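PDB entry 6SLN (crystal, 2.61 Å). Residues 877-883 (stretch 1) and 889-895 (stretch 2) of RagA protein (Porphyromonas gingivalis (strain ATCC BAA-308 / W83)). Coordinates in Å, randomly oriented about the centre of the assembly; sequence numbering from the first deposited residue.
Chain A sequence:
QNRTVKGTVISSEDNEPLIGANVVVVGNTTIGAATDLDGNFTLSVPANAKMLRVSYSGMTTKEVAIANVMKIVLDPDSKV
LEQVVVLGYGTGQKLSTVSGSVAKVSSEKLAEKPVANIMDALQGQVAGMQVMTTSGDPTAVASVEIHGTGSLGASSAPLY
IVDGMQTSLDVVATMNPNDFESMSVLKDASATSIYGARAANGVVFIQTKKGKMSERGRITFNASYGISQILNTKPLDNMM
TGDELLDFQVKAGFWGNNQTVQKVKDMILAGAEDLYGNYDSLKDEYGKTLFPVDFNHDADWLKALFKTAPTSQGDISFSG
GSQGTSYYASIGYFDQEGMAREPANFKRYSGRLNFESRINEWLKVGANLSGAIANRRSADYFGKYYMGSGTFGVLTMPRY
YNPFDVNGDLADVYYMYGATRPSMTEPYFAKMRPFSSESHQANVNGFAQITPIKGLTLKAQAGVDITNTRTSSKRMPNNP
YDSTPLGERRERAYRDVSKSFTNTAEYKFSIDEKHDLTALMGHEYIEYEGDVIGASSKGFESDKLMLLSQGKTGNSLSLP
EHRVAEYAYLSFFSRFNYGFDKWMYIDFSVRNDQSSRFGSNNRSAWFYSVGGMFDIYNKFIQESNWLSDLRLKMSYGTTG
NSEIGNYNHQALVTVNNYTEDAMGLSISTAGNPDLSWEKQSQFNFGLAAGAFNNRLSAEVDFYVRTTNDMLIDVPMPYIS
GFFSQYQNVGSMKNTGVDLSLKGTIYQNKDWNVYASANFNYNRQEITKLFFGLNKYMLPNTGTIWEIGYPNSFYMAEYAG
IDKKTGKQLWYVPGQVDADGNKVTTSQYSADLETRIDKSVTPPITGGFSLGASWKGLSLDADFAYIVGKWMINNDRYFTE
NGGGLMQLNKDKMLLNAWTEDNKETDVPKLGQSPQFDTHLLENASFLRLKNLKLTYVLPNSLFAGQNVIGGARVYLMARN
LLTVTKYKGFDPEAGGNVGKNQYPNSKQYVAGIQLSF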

# COMPACT_ATOMS: atom_id res chain seq x y z
N TYR A 877 29.73 26.86 14.66
CA TYR A 877 29.10 27.13 15.95
C TYR A 877 29.37 26.01 16.94
O TYR A 877 29.33 26.23 18.16
CB TYR A 877 27.58 27.35 15.80
CG TYR A 877 26.84 27.50 17.11
CD1 TYR A 877 26.29 26.40 17.77
CD2 TYR A 877 26.69 28.73 17.70
CE1 TYR A 877 25.62 26.54 18.97
CE2 TYR A 877 26.01 28.88 18.90
CZ TYR A 877 25.49 27.79 19.53
OH TYR A 877 24.82 27.95 20.73
N PHE A 878 29.66 24.81 16.44
CA PHE A 878 30.04 23.68 17.28
C PHE A 878 31.55 23.59 17.44
O PHE A 878 32.05 23.50 18.57
CB PHE A 878 29.48 22.40 16.68
CG PHE A 878 28.01 22.41 16.58
CD1 PHE A 878 27.25 21.97 17.64
CD2 PHE A 878 27.38 22.89 15.44
CE1 PHE A 878 25.87 21.99 17.57
CE2 PHE A 878 26.00 22.92 15.35
CZ PHE A 878 25.25 22.47 16.41
N THR A 879 32.29 23.65 16.33
CA THR A 879 33.73 23.43 16.43
C THR A 879 34.47 24.55 17.14
O THR A 879 35.59 24.34 17.61
CB THR A 879 34.30 23.23 15.03
OG1 THR A 879 33.91 24.34 14.22
CG2 THR A 879 33.79 21.96 14.44
N GLU A 880 33.90 25.75 17.25
CA GLU A 880 34.59 26.81 17.98
C GLU A 880 33.88 27.17 19.28
O GLU A 880 34.20 28.19 19.89
CB GLU A 880 34.76 28.04 17.08
CG GLU A 880 35.58 27.70 15.86
CD GLU A 880 35.70 28.82 14.88
OE1 GLU A 880 35.39 29.96 15.26
OE2 GLU A 880 36.10 28.57 13.72
N ASN A 881 32.96 26.32 19.73
CA ASN A 881 32.21 26.58 20.96
C ASN A 881 33.04 26.18 22.18
O ASN A 881 33.26 24.99 22.44
CB ASN A 881 30.89 25.82 20.93
CG ASN A 881 29.94 26.28 22.00
OD1 ASN A 881 30.33 26.51 23.16
ND2 ASN A 881 28.67 26.40 21.63
N GLY A 882 33.47 27.18 22.95
CA GLY A 882 34.13 26.94 24.21
C GLY A 882 33.26 26.93 25.46
O GLY A 882 33.78 26.78 26.57
N GLY A 883 31.94 27.06 25.32
CA GLY A 883 31.07 27.13 26.48
C GLY A 883 29.96 26.10 26.50
O GLY A 883 29.08 26.13 27.37
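Stretch 2 (889-895) NKDKMLL

Stretch 2 (N889–L895) packs against the end of a helix in stretch 1 and the turn that follows it. The helix runs through T879, and E880 is the first residue to leave helical phi/psi. N889 to D891 is extended, and K892 to L895 forms a 3-10 segment. The two stretches advance in the same sense: T879 CA lies 4.4 Å from K890 CA, and G882 CA lies 6.6 Å from L894 CA. At the helix end, T879 O is satisfied by D891 N, 2.8 Å away in an almost linear hydrogen bond (178°). One residue earlier, F878 O accepts from N881 N at 3.2 Å, closing the turn. The K890 side chain, with chi1 and chi2 both m, reaches forward past T879, and its NZ donates to N881 O at 3.1 Å, while its CE lies 3.1 Å from F878 O. Each stretch also steadies itself: N881 OD1 accepts from G883 N (2.7 Å), and D891 OD1 from M893 N (2.7 Å), while L894 N reaches D891 O at 3.0 Å. D891 OD2 is bonded elsewhere in the structure; it sits 4.4 Å from the like-charged E880 OE2, with no bond between them. Van der Waals contacts complete the fit: the methyl L894 CD1 lies 3.5 Å from N881 O and 3.8 Å from G882 N, and the methyl M893 CE lies 3.6 Å from the carboxylate carbon E880 CD.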

# COMPACT_ATOMS: atom_id res chain seq x y z
N ASN A 889 34.70 17.16 19.57
CA ASN A 889 36.01 17.63 19.15
C ASN A 889 35.88 19.06 18.64
O ASN A 889 34.89 19.41 18.01
CB ASN A 889 36.58 16.72 18.05
CG ASN A 889 38.06 16.94 17.82
OD1 ASN A 889 38.83 17.12 18.77
ND2 ASN A 889 38.47 16.91 16.55
N LYS A 890 36.88 19.88 18.96
CA LYS A 890 36.86 21.31 18.72
C LYS A 890 38.09 21.74 17.92
O LYS A 890 39.07 21.01 17.81
CB LYS A 890 36.82 22.09 20.05
CG LYS A 890 35.63 21.76 20.91
CD LYS A 890 34.37 22.48 20.42
CE LYS A 890 33.11 21.92 21.07
NZ LYS A 890 33.10 21.92 22.57
N ASP A 891 38.01 22.94 17.37
CA ASP A 891 39.14 23.55 16.69
C ASP A 891 40.30 23.81 17.66
O ASP A 891 40.09 24.26 18.79
CB ASP A 891 38.70 24.86 16.03
CG ASP A 891 39.76 25.46 15.14
OD1 ASP A 891 40.89 25.69 15.64
OD2 ASP A 891 39.46 25.72 13.95
N LYS A 892 41.53 23.53 17.19
CA LYS A 892 42.73 23.75 18.00
C LYS A 892 42.79 25.15 18.60
O LYS A 892 43.48 25.36 19.60
CB LYS A 892 44.00 23.54 17.15
CG LYS A 892 44.39 22.09 16.90
CD LYS A 892 45.43 21.98 15.79
CE LYS A 892 45.77 20.51 15.46
NZ LYS A 892 46.69 19.84 16.43
N MET A 893 42.07 26.12 18.02
CA MET A 893 42.13 27.49 18.54
C MET A 893 41.69 27.56 20.00
O MET A 893 42.20 28.41 20.75
CB MET A 893 41.28 28.41 17.66
CG MET A 893 39.81 27.97 17.53
SD MET A 893 38.65 29.32 17.25
CE MET A 893 39.12 29.79 15.59
N LEU A 894 40.78 26.68 20.44
CA LEU A 894 40.30 26.81 21.81
C LEU A 894 41.36 26.46 22.84
O LEU A 894 41.13 26.66 24.03
CB LEU A 894 39.05 25.95 22.02
CG LEU A 894 37.91 26.26 21.04
CD1 LEU A 894 36.57 25.63 21.46
CD2 LEU A 894 37.77 27.77 20.80
N LEU A 895 42.52 25.95 22.40
CA LEU A 895 43.60 25.72 23.34
C LEU A 895 44.24 27.03 23.77
O LEU A 895 44.85 27.08 24.84
CB LEU A 895 44.65 24.80 22.73
CG LEU A 895 44.12 23.48 22.20
CD1 LEU A 895 45.03 22.95 21.10
CD2 LEU A 895 43.99 22.49 23.33